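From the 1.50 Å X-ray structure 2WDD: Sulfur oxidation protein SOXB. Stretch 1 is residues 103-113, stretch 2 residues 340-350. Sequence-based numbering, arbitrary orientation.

Stretch 1 103-113: GMGALTALIRD
Stretch 2 (340-350) PKAEDVEAFLK

The most unusual feature of this contact is how closely it brings small residues against backbone: the CB of Ala-109 lies 3.0 Å from the carbonyl O of Pro-340, and the CB of Ala-342 lies 3.3 Å from the carbonyl O of Gly-105. The first is short for a methyl against an oxygen, the second is at normal van der Waals contact, and they accompany a CA-to-CA distance of 5.0 Å between Ala-109 and Ala-342, the pair that sets the register.

Stretch 1 is helical from Met-104 to Asp-113, with Gly-103 at the N-cap position; stretch 2 runs as an extended lead-in, Pro-340 (phi/psi -73/166) and Lys-341 (-83/148), to the N-cap residue Ala-342 (-102/92), and is helical from Glu-343 to Lys-350. Both helices continue later in the chain. Their axes approach to 8.6 Å, and their N-to-C directions differ by 159°, a nearly antiparallel arrangement. Regular i to i+4 hydrogen bonds hold each helix, beginning with Leu-107 N to Gly-103 O at 3.0 Å and Glu-346 N to Ala-342 O at 3.0 Å. Gly-103 has phi/psi 97/137, where a CB would be jammed against the preceding carbonyl O.

Gly-105 leaves room at the interface. An ideal CB on it would sit 2.4 Å from Glu-346 OE2, a clash; without one, its CA lies 3.9 Å from that oxygen. Glu-346 reaches this position from a sideways CA-to-CB bond through chi1 m and chi2 m, with chi3 at -19°. Beside it, Val-345 (chi1 t) points toward stretch 1 and places CG1 3.7 Å from Gly-105 N and 4.1 Å from Met-104 CB, while its CG2 is 3.7 Å from Thr-108 OG1. The latter is a packing contact: Thr-108 OG1, with chi1 m, donates to Met-104 O at 2.7 Å, so this polar group is satisfied beside the valine methyl. Thr-108 CG2 meets Ala-342 CB at 3.9 Å.

The apolar contact extends in both directions along stretch 1. Met-104, with chi1 m, chi2 t and chi3 t, starts toward stretch 2 although its end leads away; its SD is 4.3 Å from CD2 of Leu-349 (chi1 m, chi2 t). Farther along, Ala-109 CB is 4.4 Å from both Ala-342 CB and Pro-340 CG, the proline having a C-gamma endo pucker.

A two-pronged salt bridge adds charge pairing to this packing. Arg-112 is extended (chi1 m; chi2 and chi3 t; chi4 165°), and its guanidinium donates from NH1 to Asp-344 OD1 at 2.9 Å and from NH2 to Asp-344 OD2 at 2.8 Å. The N-H...acceptor angles, 164° and 156°, indicate well-directed bonds, and OD2 lies near the guanidinium plane at its edge. Asp-344 adopts chi1 p with chi2 at -19°, bringing its carboxylate nearer from a sideways CA-to-CB bond; OD1 also accepts a weak bond from Val-345 N at 2.9 Å and 124°. Together the two stretches bury 439 Å², summed over both sides.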

# COMPACT_ATOMS: atom_id res chain seq x y z
N GLY A 103 14.14 -1.58 -3.70
CA GLY A 103 14.98 -2.75 -3.89
C GLY A 103 15.37 -3.19 -2.48
O GLY A 103 15.66 -2.35 -1.62
N MET A 104 15.34 -4.49 -2.22
CA MET A 104 15.70 -4.97 -0.89
C MET A 104 17.18 -4.72 -0.60
O MET A 104 17.56 -4.47 0.54
CB MET A 104 15.36 -6.45 -0.75
CG MET A 104 13.87 -6.71 -0.61
SD MET A 104 13.45 -8.42 -0.91
CE MET A 104 11.73 -8.43 -0.45
N GLY A 105 18.00 -4.75 -1.65
CA GLY A 105 19.42 -4.50 -1.48
C GLY A 105 19.67 -3.11 -0.93
O GLY A 105 20.28 -2.94 0.13
N ALA A 106 19.15 -2.10 -1.63
CA ALA A 106 19.33 -0.72 -1.21
C ALA A 106 18.66 -0.40 0.13
O ALA A 106 19.21 0.32 0.95
CB ALA A 106 18.86 0.23 -2.28
N LEU A 107 17.46 -0.95 0.36
CA LEU A 107 16.77 -0.70 1.62
C LEU A 107 17.60 -1.27 2.77
O LEU A 107 17.74 -0.66 3.82
CB LEU A 107 15.35 -1.29 1.60
CG LEU A 107 14.51 -1.23 2.88
CD1 LEU A 107 14.35 0.21 3.39
CD2 LEU A 107 13.15 -1.89 2.70
N THR A 108 18.19 -2.45 2.55
CA THR A 108 19.06 -3.06 3.56
C THR A 108 20.30 -2.21 3.80
O THR A 108 20.67 -1.97 4.95
CB THR A 108 19.44 -4.48 3.15
OG1 THR A 108 18.26 -5.26 3.00
CG2 THR A 108 20.35 -5.11 4.20
N ALA A 109 20.92 -1.74 2.73
CA ALA A 109 22.11 -0.90 2.85
C ALA A 109 21.81 0.35 3.68
O ALA A 109 22.59 0.73 4.56
CB ALA A 109 22.63 -0.50 1.46
N LEU A 110 20.67 0.97 3.41
CA LEU A 110 20.26 2.16 4.13
C LEU A 110 19.96 1.88 5.60
O LEU A 110 20.41 2.59 6.49
CB LEU A 110 19.05 2.81 3.45
CG LEU A 110 18.55 4.11 4.09
CD1 LEU A 110 19.69 5.11 4.23
CD2 LEU A 110 17.42 4.68 3.24
N ILE A 111 19.18 0.83 5.87
CA ILE A 111 18.87 0.47 7.25
C ILE A 111 20.16 0.22 8.02
O ILE A 111 20.31 0.68 9.15
CB ILE A 111 17.94 -0.76 7.31
CG1 ILE A 111 16.55 -0.41 6.78
CG2 ILE A 111 17.86 -1.33 8.73
CD1 ILE A 111 15.65 -1.61 6.52
N ARG A 112 21.07 -0.53 7.42
CA ARG A 112 22.33 -0.85 8.09
C ARG A 112 23.16 0.40 8.34
O ARG A 112 23.76 0.56 9.40
CB ARG A 112 23.12 -1.87 7.27
CG ARG A 112 22.57 -3.27 7.40
CD ARG A 112 23.32 -4.24 6.54
NE ARG A 112 22.75 -5.58 6.65
CZ ARG A 112 23.00 -6.57 5.80
NH1 ARG A 112 23.83 -6.37 4.79
NH2 ARG A 112 22.43 -7.75 5.98
N ASP A 113 23.19 1.29 7.35
CA ASP A 113 23.94 2.54 7.48
C ASP A 113 23.43 3.31 8.69
O ASP A 113 24.20 3.70 9.57
CB ASP A 113 23.77 3.38 6.21
CG ASP A 113 24.43 4.74 6.31
OD1 ASP A 113 25.66 4.81 6.13
OD2 ASP A 113 23.72 5.75 6.51
N PRO A 340 25.26 2.34 -1.14
CA PRO A 340 26.19 1.23 -1.36
C PRO A 340 25.39 -0.07 -1.45
O PRO A 340 24.21 -0.11 -1.09
CB PRO A 340 27.04 1.23 -0.09
CG PRO A 340 26.22 1.93 0.94
CD PRO A 340 25.44 2.96 0.19
N LYS A 341 26.03 -1.13 -1.92
CA LYS A 341 25.35 -2.40 -2.05
C LYS A 341 25.33 -3.17 -0.74
O LYS A 341 26.26 -3.06 0.07
CB LYS A 341 26.05 -3.27 -3.11
CG LYS A 341 26.18 -2.62 -4.47
CD LYS A 341 24.99 -2.95 -5.34
CE LYS A 341 25.43 -3.33 -6.75
NZ LYS A 341 24.28 -3.82 -7.56
N ALA A 342 24.28 -3.95 -0.54
CA ALA A 342 24.20 -4.87 0.58
C ALA A 342 24.51 -6.20 -0.12
O ALA A 342 23.65 -6.81 -0.74
CB ALA A 342 22.78 -4.90 1.18
N GLU A 343 25.79 -6.56 -0.12
CA GLU A 343 26.26 -7.73 -0.86
C GLU A 343 25.56 -9.05 -0.56
O GLU A 343 25.29 -9.82 -1.48
CB GLU A 343 27.78 -7.87 -0.78
CG GLU A 343 28.53 -6.66 -1.32
CD GLU A 343 28.33 -6.46 -2.82
OE1 GLU A 343 27.54 -7.21 -3.43
OE2 GLU A 343 28.97 -5.55 -3.38
N ASP A 344 25.28 -9.32 0.72
CA ASP A 344 24.61 -10.55 1.09
C ASP A 344 23.21 -10.63 0.50
O ASP A 344 22.76 -11.70 0.07
CB ASP A 344 24.59 -10.77 2.61
CG ASP A 344 23.98 -9.60 3.38
OD1 ASP A 344 23.88 -8.48 2.84
OD2 ASP A 344 23.62 -9.82 4.57
N VAL A 345 22.52 -9.49 0.45
CA VAL A 345 21.19 -9.43 -0.11
C VAL A 345 21.22 -9.62 -1.62
O VAL A 345 20.39 -10.33 -2.18
CB VAL A 345 20.47 -8.12 0.27
CG1 VAL A 345 19.12 -8.02 -0.45
CG2 VAL A 345 20.30 -8.03 1.78
N GLU A 346 22.17 -8.97 -2.28
CA GLU A 346 22.32 -9.08 -3.73
C GLU A 346 22.55 -10.55 -4.10
O GLU A 346 21.92 -11.08 -5.02
CB GLU A 346 23.49 -8.24 -4.22
CG GLU A 346 23.32 -6.74 -4.02
CD GLU A 346 22.20 -6.16 -4.87
OE1 GLU A 346 21.82 -6.81 -5.86
OE2 GLU A 346 21.71 -5.06 -4.55
N ALA A 347 23.44 -11.20 -3.35
CA ALA A 347 23.76 -12.60 -3.59
C ALA A 347 22.55 -13.49 -3.33
O ALA A 347 22.28 -14.42 -4.09
CB ALA A 347 24.94 -13.03 -2.72
N PHE A 348 21.83 -13.20 -2.25
CA PHE A 348 20.65 -13.97 -1.89
C PHE A 348 19.60 -13.90 -2.99
O PHE A 348 19.02 -14.92 -3.37
CB PHE A 348 20.07 -13.47 -0.56
CG PHE A 348 18.73 -14.05 -0.23
CD1 PHE A 348 18.61 -15.37 0.20
CD2 PHE A 348 17.58 -13.28 -0.32
CE1 PHE A 348 17.37 -15.90 0.52
CE2 PHE A 348 16.34 -13.81 0.01
CZ PHE A 348 16.23 -15.12 0.43
N LEU A 349 19.33 -12.70 -3.49
CA LEU A 349 18.35 -12.53 -4.55
C LEU A 349 18.79 -13.26 -5.81
O LEU A 349 17.97 -13.85 -6.51
CB LEU A 349 18.13 -11.04 -4.84
CG LEU A 349 17.41 -10.27 -3.73
CD1 LEU A 349 17.43 -8.78 -4.04
CD2 LEU A 349 15.98 -10.77 -3.55
N LYS A 350 20.09 -13.23 -6.09
CA LYS A 350 20.63 -13.93 -7.26
C LYS A 350 20.40 -15.43 -7.11
O LYS A 350 20.00 -16.10 -8.06
CB LYS A 350 22.13 -13.65 -7.40
CG LYS A 350 22.78 -14.35 -8.58
CD LYS A 350 24.25 -13.96 -8.71
CE LYS A 350 24.65 -13.76 -10.17
NZ LYS A 350 26.01 -13.17 -10.30